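Local atomic coordinates of arginyl-trna synthetase (Thermus thermophilus, PDB entry 1IQ0), a protein that probably joins L-arginine to its cognate tRNA at the expense of ATP, as a class I aminoacyl-tRNA synthetase. Residues 263-277 with 285-297. Numbering follows the deposited sequence.
Sequences FRPREGKYAGALVMD and LEDPFFVLLRSNG
A beta hairpin with a classic bulge pairs strand 274-277 with strand 289-291, and Leu274 faces both Leu292 and Leu293 across it. Leu274 O takes two amides, Leu292 N at 2.8 Å and Leu293 N at 3.2 Å, while Leu274 N donates to Leu293 O. Beyond the bulge, Met276 and Phe290 form a hydrogen-bonded pair, Met276 N reaching Phe290 O at 2.8 Å. On the face bearing Val275, beta-branching suits the strand: with chi1 at 62°, Val275 CG2 stands anti to the backbone N and lies 3.2 Å from Phe289 CB, a tight fit at the edge of that ring. Phe263 CZ meets the same edge, 3.6 Å from Phe289 CE2. Tyr270 slides its ring nearly parallel to that of Phe289 (planes 12° apart) with little overlap; its CE2 touches Val291 CG2, and Tyr270 OH gives a weak hydrogen bond to Asp287 OD2 (3.2 Å). A leucine in place of Tyr270 would probably leave Asp287 OD2 without this donor and Phe289 without the flat ring alongside. Asp287 OD1 accepts from Phe289 N through its anti lone pair, closing an Asx turn. On the face of Leu274, unbranched, adaptable Met276 packs against helices 248-256, 301-312 and 361-370; Leu292, at the chain's corner, meets the first two, while strand 262-263 flanks strand 274-277 as the sheet's third member.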
ATOM      1  N   PHE A 263     -17.667  24.794 -21.177  1.00 31.53           N
ATOM      2  CA  PHE A 263     -18.766  25.373 -21.937  1.00 36.36           C
ATOM      3  C   PHE A 263     -19.478  24.369 -22.835  1.00 38.52           C
ATOM      4  O   PHE A 263     -19.027  23.233 -23.001  1.00 36.06           O
ATOM      5  CB  PHE A 263     -18.209  26.507 -22.794  1.00 57.27           C
ATOM      6  CG  PHE A 263     -17.069  26.080 -23.677  1.00 57.88           C
ATOM      7  CD1 PHE A 263     -17.310  25.498 -24.917  1.00 58.54           C
ATOM      8  CD2 PHE A 263     -15.753  26.202 -23.239  1.00 58.20           C
ATOM      9  CE1 PHE A 263     -16.257  25.041 -25.710  1.00 59.18           C
ATOM     10  CE2 PHE A 263     -14.692  25.748 -24.023  1.00 58.19           C
ATOM     11  CZ  PHE A 263     -14.944  25.165 -25.259  1.00 58.49           C
ATOM     12  N   ARG A 264     -20.587  24.811 -23.424  1.00 41.58           N
ATOM     13  CA  ARG A 264     -21.376  23.972 -24.319  1.00 45.30           C
ATOM     14  C   ARG A 264     -21.219  24.415 -25.766  1.00 47.66           C
ATOM     15  O   ARG A 264     -21.717  25.471 -26.155  1.00 47.05           O
ATOM     16  CB  ARG A 264     -22.866  24.035 -23.962  1.00 50.97           C
ATOM     17  CG  ARG A 264     -23.250  23.404 -22.641  1.00 55.08           C
ATOM     18  CD  ARG A 264     -24.765  23.226 -22.551  1.00 56.57           C
ATOM     19  NE  ARG A 264     -25.162  22.525 -21.334  1.00 58.51           N
ATOM     20  CZ  ARG A 264     -25.047  23.027 -20.109  1.00 58.41           C
ATOM     21  NH1 ARG A 264     -24.549  24.243 -19.929  1.00 52.14           N
ATOM     22  NH2 ARG A 264     -25.424  22.308 -19.059  1.00 56.58           N
ATOM     23  N   PRO A 265     -20.519  23.619 -26.584  1.00 52.22           N
ATOM     24  CA  PRO A 265     -20.357  24.014 -27.986  1.00 53.86           C
ATOM     25  C   PRO A 265     -21.737  24.106 -28.646  1.00 56.80           C
ATOM     26  O   PRO A 265     -22.536  23.170 -28.560  1.00 55.05           O
ATOM     27  CB  PRO A 265     -19.509  22.880 -28.562  1.00 45.28           C
ATOM     28  CG  PRO A 265     -18.690  22.438 -27.386  1.00 44.84           C
ATOM     29  CD  PRO A 265     -19.712  22.429 -26.272  1.00 45.22           C
ATOM     30  N   ARG A 266     -22.025  25.236 -29.286  1.00 78.17           N
ATOM     31  CA  ARG A 266     -23.313  25.425 -29.949  1.00 79.81           C
ATOM     32  C   ARG A 266     -23.385  24.637 -31.252  1.00 79.74           C
ATOM     33  O   ARG A 266     -24.464  24.442 -31.810  1.00 79.56           O
ATOM     34  CB  ARG A 266     -23.564  26.914 -30.225  1.00104.86           C
ATOM     35  CG  ARG A 266     -22.441  27.625 -30.969  1.00108.87           C
ATOM     36  CD  ARG A 266     -21.729  28.627 -30.068  1.00112.31           C
ATOM     37  NE  ARG A 266     -21.113  27.987 -28.906  1.00112.66           N
ATOM     38  CZ  ARG A 266     -20.473  28.642 -27.942  1.00110.94           C
ATOM     39  NH1 ARG A 266     -20.362  29.963 -27.994  1.00109.69           N
ATOM     40  NH2 ARG A 266     -19.942  27.977 -26.924  1.00108.33           N
ATOM     41  N   GLU A 267     -22.229  24.185 -31.728  1.00 67.81           N
ATOM     42  CA  GLU A 267     -22.137  23.409 -32.961  1.00 67.89           C
ATOM     43  C   GLU A 267     -20.932  22.479 -32.906  1.00 64.68           C
ATOM     44  O   GLU A 267     -20.094  22.594 -32.012  1.00 62.94           O
ATOM     45  CB  GLU A 267     -22.008  24.338 -34.170  1.00129.64           C
ATOM     46  CG  GLU A 267     -23.240  25.180 -34.443  1.00138.23           C
ATOM     47  CD  GLU A 267     -23.075  26.079 -35.649  1.00144.12           C
ATOM     48  OE1 GLU A 267     -22.241  27.008 -35.594  1.00144.33           O
ATOM     49  OE2 GLU A 267     -23.776  25.853 -36.655  1.00147.84           O
ATOM     50  N   GLY A 268     -20.844  21.564 -33.865  1.00 58.25           N
ATOM     51  CA  GLY A 268     -19.733  20.630 -33.890  1.00 58.56           C
ATOM     52  C   GLY A 268     -20.151  19.282 -33.339  1.00 59.66           C
ATOM     53  O   GLY A 268     -21.330  19.068 -33.053  1.00 59.77           O
ATOM     54  N   LYS A 269     -19.195  18.373 -33.172  1.00 61.72           N
ATOM     55  CA  LYS A 269     -19.508  17.046 -32.658  1.00 62.25           C
ATOM     56  C   LYS A 269     -19.705  17.014 -31.138  1.00 62.49           C
ATOM     57  O   LYS A 269     -19.736  15.942 -30.530  1.00 63.08           O
ATOM     58  CB  LYS A 269     -18.423  16.050 -33.090  1.00 65.56           C
ATOM     59  CG  LYS A 269     -17.065  16.248 -32.447  1.00 63.83           C
ATOM     60  CD  LYS A 269     -16.983  15.536 -31.106  1.00 64.26           C
ATOM     61  CE  LYS A 269     -17.153  14.028 -31.258  1.00 64.00           C
ATOM     62  NZ  LYS A 269     -16.047  13.418 -32.047  1.00 66.70           N
ATOM     63  N   TYR A 270     -19.845  18.193 -30.536  1.00 58.41           N
ATOM     64  CA  TYR A 270     -20.059  18.320 -29.097  1.00 55.21           C
ATOM     65  C   TYR A 270     -21.253  19.224 -28.822  1.00 53.64           C
ATOM     66  O   TYR A 270     -21.582  19.494 -27.667  1.00 56.72           O
ATOM     67  CB  TYR A 270     -18.826  18.912 -28.404  1.00 40.92           C
ATOM     68  CG  TYR A 270     -17.641  17.982 -28.331  1.00 43.26           C
ATOM     69  CD1 TYR A 270     -16.426  18.321 -28.929  1.00 44.63           C
ATOM     70  CD2 TYR A 270     -17.733  16.757 -27.671  1.00 43.67           C
ATOM     71  CE1 TYR A 270     -15.328  17.456 -28.871  1.00 45.60           C
ATOM     72  CE2 TYR A 270     -16.647  15.887 -27.606  1.00 45.72           C
ATOM     73  CZ  TYR A 270     -15.448  16.241 -28.210  1.00 46.38           C
ATOM     74  OH  TYR A 270     -14.381  15.373 -28.160  1.00 49.19           O
ATOM     75  N   ALA A 271     -21.896  19.693 -29.887  1.00 45.26           N
ATOM     76  CA  ALA A 271     -23.049  20.578 -29.761  1.00 44.34           C
ATOM     77  C   ALA A 271     -24.049  20.054 -28.734  1.00 43.17           C
ATOM     78  O   ALA A 271     -24.450  18.891 -28.785  1.00 42.99           O
ATOM     79  CB  ALA A 271     -23.731  20.742 -31.118  1.00 57.10           C
ATOM     80  N   GLY A 272     -24.442  20.919 -27.802  1.00 57.42           N
ATOM     81  CA  GLY A 272     -25.395  20.530 -26.777  1.00 55.33           C
ATOM     82  C   GLY A 272     -24.774  19.875 -25.553  1.00 52.73           C
ATOM     83  O   GLY A 272     -25.392  19.832 -24.488  1.00 54.34           O
ATOM     84  N   ALA A 273     -23.556  19.364 -25.701  1.00 42.79           N
ATOM     85  CA  ALA A 273     -22.858  18.706 -24.599  1.00 40.36           C
ATOM     86  C   ALA A 273     -22.054  19.702 -23.774  1.00 39.64           C
ATOM     87  O   ALA A 273     -21.616  20.727 -24.292  1.00 43.45           O
ATOM     88  CB  ALA A 273     -21.932  17.619 -25.142  1.00 28.15           C
ATOM     89  N   LEU A 274     -21.883  19.414 -22.485  1.00 34.96           N
ATOM     90  CA  LEU A 274     -21.090  20.289 -21.621  1.00 31.68           C
ATOM     91  C   LEU A 274     -19.702  19.679 -21.608  1.00 31.47           C
ATOM     92  O   LEU A 274     -19.526  18.518 -21.241  1.00 29.62           O
ATOM     93  CB  LEU A 274     -21.644  20.340 -20.195  1.00 28.50           C
ATOM     94  CG  LEU A 274     -20.815  21.213 -19.244  1.00 26.80           C
ATOM     95  CD1 LEU A 274     -20.870  22.658 -19.721  1.00 24.57           C
ATOM     96  CD2 LEU A 274     -21.329  21.101 -17.818  1.00 25.46           C
ATOM     97  N   VAL A 275     -18.714  20.461 -22.012  1.00 29.92           N
ATOM     98  CA  VAL A 275     -17.358  19.956 -22.075  1.00 30.48           C
ATOM     99  C   VAL A 275     -16.362  20.801 -21.295  1.00 26.88           C
ATOM    100  O   VAL A 275     -16.583  21.989 -21.048  1.00 25.12           O
ATOM    101  CB  VAL A 275     -16.908  19.855 -23.550  1.00 51.80           C
ATOM    102  CG1 VAL A 275     -16.914  21.232 -24.188  1.00 53.09           C
ATOM    103  CG2 VAL A 275     -15.537  19.232 -23.638  1.00 60.30           C
ATOM    104  N   MET A 276     -15.264  20.164 -20.903  1.00 29.13           N
ATOM    105  CA  MET A 276     -14.192  20.819 -20.166  1.00 31.09           C
ATOM    106  C   MET A 276     -12.945  20.820 -21.051  1.00 32.50           C
ATOM    107  O   MET A 276     -12.469  19.758 -21.463  1.00 32.48           O
ATOM    108  CB  MET A 276     -13.881  20.058 -18.874  1.00 29.38           C
ATOM    109  CG  MET A 276     -12.816  20.724 -18.013  1.00 30.89           C
ATOM    110  SD  MET A 276     -12.274  19.705 -16.630  1.00 34.82           S
ATOM    111  CE  MET A 276     -13.696  19.809 -15.566  1.00 43.89           C
ATOM    112  N   ASP A 277     -12.425  22.005 -21.348  1.00 29.73           N
ATOM    113  CA  ASP A 277     -11.222  22.122 -22.172  1.00 27.73           C
ATOM    114  C   ASP A 277     -10.017  22.054 -21.246  1.00 29.15           C
ATOM    115  O   ASP A 277      -9.719  23.010 -20.527  1.00 26.28           O
ATOM    116  CB  ASP A 277     -11.231  23.454 -22.935  1.00 30.32           C
ATOM    117  CG  ASP A 277      -9.982  23.655 -23.792  1.00 31.20           C
ATOM    118  OD1 ASP A 277      -9.798  24.777 -24.305  1.00 31.69           O
ATOM    119  OD2 ASP A 277      -9.192  22.700 -23.951  1.00 31.91           O
ATOM    120  N   LEU A 285      -2.343  17.495 -26.508  1.00 77.34           N
ATOM    121  CA  LEU A 285      -3.504  16.608 -26.492  1.00 76.72           C
ATOM    122  C   LEU A 285      -4.254  16.743 -27.813  1.00 79.36           C
ATOM    123  O   LEU A 285      -4.629  17.848 -28.207  1.00 79.14           O
ATOM    124  CB  LEU A 285      -4.441  16.962 -25.331  1.00 75.63           C
ATOM    125  CG  LEU A 285      -3.948  16.727 -23.898  1.00 74.63           C
ATOM    126  CD1 LEU A 285      -5.001  17.214 -22.911  1.00 73.03           C
ATOM    127  CD2 LEU A 285      -3.660  15.249 -23.683  1.00 75.43           C
ATOM    128  N   GLU A 286      -4.462  15.621 -28.496  1.00122.55           N
ATOM    129  CA  GLU A 286      -5.169  15.626 -29.776  1.00125.40           C
ATOM    130  C   GLU A 286      -6.518  16.311 -29.569  1.00125.14           C
ATOM    131  O   GLU A 286      -6.874  17.245 -30.290  1.00124.88           O
ATOM    132  CB  GLU A 286      -5.379  14.192 -30.272  1.00128.90           C
ATOM    133  CG  GLU A 286      -5.599  14.069 -31.777  1.00133.67           C
ATOM    134  CD  GLU A 286      -6.769  14.894 -32.277  1.00136.31           C
ATOM    135  OE1 GLU A 286      -7.906  14.666 -31.809  1.00138.11           O
ATOM    136  OE2 GLU A 286      -6.554  15.771 -33.140  1.00137.73           O
ATOM    137  N   ASP A 287      -7.260  15.833 -28.575  1.00100.53           N
ATOM    138  CA  ASP A 287      -8.559  16.395 -28.231  1.00 97.83           C
ATOM    139  C   ASP A 287      -8.548  16.601 -26.718  1.00 94.18           C
ATOM    140  O   ASP A 287      -8.653  15.644 -25.951  1.00 92.69           O
ATOM    141  CB  ASP A 287      -9.683  15.436 -28.627  1.00121.58           C
ATOM    142  CG  ASP A 287     -11.044  16.105 -28.627  1.00123.24           C
ATOM    143  OD1 ASP A 287     -11.465  16.605 -27.564  1.00120.59           O
ATOM    144  OD2 ASP A 287     -11.692  16.134 -29.695  1.00125.05           O
ATOM    145  N   PRO A 288      -8.401  17.861 -26.272  1.00 73.27           N
ATOM    146  CA  PRO A 288      -8.362  18.229 -24.852  1.00 69.80           C
ATOM    147  C   PRO A 288      -9.738  18.416 -24.228  1.00 66.13           C
ATOM    148  O   PRO A 288      -9.869  19.036 -23.173  1.00 66.74           O
ATOM    149  CB  PRO A 288      -7.578  19.530 -24.875  1.00 62.11           C
ATOM    150  CG  PRO A 288      -8.139  20.187 -26.103  1.00 62.94           C
ATOM    151  CD  PRO A 288      -8.175  19.048 -27.119  1.00 62.82           C
ATOM    152  N   PHE A 289     -10.763  17.877 -24.877  1.00 72.58           N
ATOM    153  CA  PHE A 289     -12.119  18.020 -24.379  1.00 67.53           C
ATOM    154  C   PHE A 289     -12.689  16.798 -23.668  1.00 65.30           C
ATOM    155  O   PHE A 289     -12.944  15.765 -24.287  1.00 67.22           O
ATOM    156  CB  PHE A 289     -13.050  18.421 -25.525  1.00 55.35           C
ATOM    157  CG  PHE A 289     -12.793  19.802 -26.056  1.00 58.70           C
ATOM    158  CD1 PHE A 289     -11.597  20.107 -26.689  1.00 61.41           C
ATOM    159  CD2 PHE A 289     -13.746  20.804 -25.910  1.00 60.81           C
ATOM    160  CE1 PHE A 289     -11.353  21.392 -27.170  1.00 63.66           C
ATOM    161  CE2 PHE A 289     -13.512  22.091 -26.385  1.00 62.60           C
ATOM    162  CZ  PHE A 289     -12.315  22.386 -27.016  1.00 62.63           C
ATOM    163  N   PHE A 290     -12.871  16.926 -22.356  1.00 45.91           N
ATOM    164  CA  PHE A 290     -13.461  15.867 -21.543  1.00 40.94           C
ATOM    165  C   PHE A 290     -14.950  16.213 -21.494  1.00 38.59           C
ATOM    166  O   PHE A 290     -15.315  17.357 -21.201  1.00 39.68           O
ATOM    167  CB  PHE A 290     -12.909  15.892 -20.112  1.00 39.79           C
ATOM    168  CG  PHE A 290     -11.514  15.350 -19.975  1.00 44.45           C
ATOM    169  CD1 PHE A 290     -11.272  13.979 -20.054  1.00 43.20           C
ATOM    170  CD2 PHE A 290     -10.440  16.209 -19.745  1.00 42.73           C
ATOM    171  CE1 PHE A 290      -9.980  13.469 -19.903  1.00 43.74           C
ATOM    172  CE2 PHE A 290      -9.147  15.712 -19.593  1.00 44.99           C
ATOM    173  CZ  PHE A 290      -8.916  14.337 -19.671  1.00 42.78           C
ATOM    174  N   VAL A 291     -15.810  15.248 -21.790  1.00 33.55           N
ATOM    175  CA  VAL A 291     -17.241  15.514 -21.750  1.00 31.02           C
ATOM    176  C   VAL A 291     -17.750  15.330 -20.325  1.00 29.56           C
ATOM    177  O   VAL A 291     -17.465  14.318 -19.694  1.00 28.26           O
ATOM    178  CB  VAL A 291     -18.018  14.565 -22.684  1.00 32.08           C
ATOM    179  CG1 VAL A 291     -19.510  14.877 -22.615  1.00 28.06           C
ATOM    180  CG2 VAL A 291     -17.507  14.708 -24.109  1.00 33.24           C
ATOM    181  N   LEU A 292     -18.478  16.324 -19.815  1.00 26.45           N
ATOM    182  CA  LEU A 292     -19.039  16.254 -18.469  1.00 23.28           C
ATOM    183  C   LEU A 292     -20.497  15.812 -18.603  1.00 25.91           C
ATOM    184  O   LEU A 292     -20.932  14.872 -17.937  1.00 25.11           O
ATOM    185  CB  LEU A 292     -18.949  17.621 -17.772  1.00 22.60           C
ATOM    186  CG  LEU A 292     -17.538  18.189 -17.535  1.00 24.05           C
ATOM    187  CD1 LEU A 292     -17.621  19.579 -16.922  1.00 22.03           C
ATOM    188  CD2 LEU A 292     -16.764  17.264 -16.613  1.00 20.48           C
ATOM    189  N   LEU A 293     -21.241  16.497 -19.471  1.00 25.23           N
ATOM    190  CA  LEU A 293     -22.642  16.170 -19.737  1.00 25.44           C
ATOM    191  C   LEU A 293     -22.824  15.912 -21.230  1.00 27.37           C
ATOM    192  O   LEU A 293     -22.450  16.745 -22.054  1.00 29.38           O
ATOM    193  CB  LEU A 293     -23.569  17.320 -19.324  1.00 26.68           C
ATOM    194  CG  LEU A 293     -23.769  17.621 -17.835  1.00 29.09           C
ATOM    195  CD1 LEU A 293     -24.720  18.802 -17.671  1.00 28.63           C
ATOM    196  CD2 LEU A 293     -24.329  16.398 -17.137  1.00 31.49           C
ATOM    197  N   ARG A 294     -23.383  14.759 -21.584  1.00 34.84           N
ATOM    198  CA  ARG A 294     -23.619  14.458 -22.993  1.00 36.30           C
ATOM    199  C   ARG A 294     -24.783  15.342 -23.427  1.00 36.39           C
ATOM    200  O   ARG A 294     -25.505  15.872 -22.582  1.00 36.62           O
ATOM    201  CB  ARG A 294     -23.968  12.978 -23.186  1.00 32.55           C
ATOM    202  CG  ARG A 294     -22.903  12.021 -22.654  1.00 36.95           C
ATOM    203  CD  ARG A 294     -23.137  10.594 -23.126  1.00 41.23           C
ATOM    204  NE  ARG A 294     -22.225   9.637 -22.495  1.00 48.19           N
ATOM    205  CZ  ARG A 294     -22.300   9.259 -21.220  1.00 50.17           C
ATOM    206  NH1 ARG A 294     -23.246   9.757 -20.434  1.00 49.36           N
ATOM    207  NH2 ARG A 294     -21.429   8.380 -20.724  1.00 44.22           N
ATOM    208  N   SER A 295     -24.958  15.514 -24.735  1.00 38.74           N
ATOM    209  CA  SER A 295     -26.031  16.356 -25.261  1.00 38.62           C
ATOM    210  C   SER A 295     -27.414  15.983 -24.735  1.00 38.95           C
ATOM    211  O   SER A 295     -28.262  16.856 -24.549  1.00 36.76           O
ATOM    212  CB  SER A 295     -26.037  16.317 -26.793  1.00 38.31           C
ATOM    213  OG  SER A 295     -26.087  14.985 -27.276  1.00 46.98           O
ATOM    214  N   ASN A 296     -27.638  14.695 -24.485  1.00 47.45           N
ATOM    215  CA  ASN A 296     -28.929  14.238 -23.979  1.00 46.73           C
ATOM    216  C   ASN A 296     -29.144  14.602 -22.508  1.00 47.66           C
ATOM    217  O   ASN A 296     -30.215  14.354 -21.952  1.00 51.22           O
ATOM    218  CB  ASN A 296     -29.075  12.722 -24.174  1.00 39.45           C
ATOM    219  CG  ASN A 296     -28.058  11.929 -23.379  1.00 40.43           C
ATOM    220  OD1 ASN A 296     -28.012  10.700 -23.461  1.00 41.15           O
ATOM    221  ND2 ASN A 296     -27.237  12.626 -22.605  1.00 40.73           N
ATOM    222  N   GLY A 297     -28.125  15.186 -21.881  1.00 38.26           N
ATOM    223  CA  GLY A 297     -28.244  15.589 -20.486  1.00 36.46           C
ATOM    224  C   GLY A 297     -27.674  14.625 -19.457  1.00 36.40           C
ATOM    225  O   GLY A 297     -27.591  14.958 -18.271  1.00 37.09           O
TER
HETATM  226  O   HOH W   1     -26.297  19.113 -21.610  1.00 46.36           O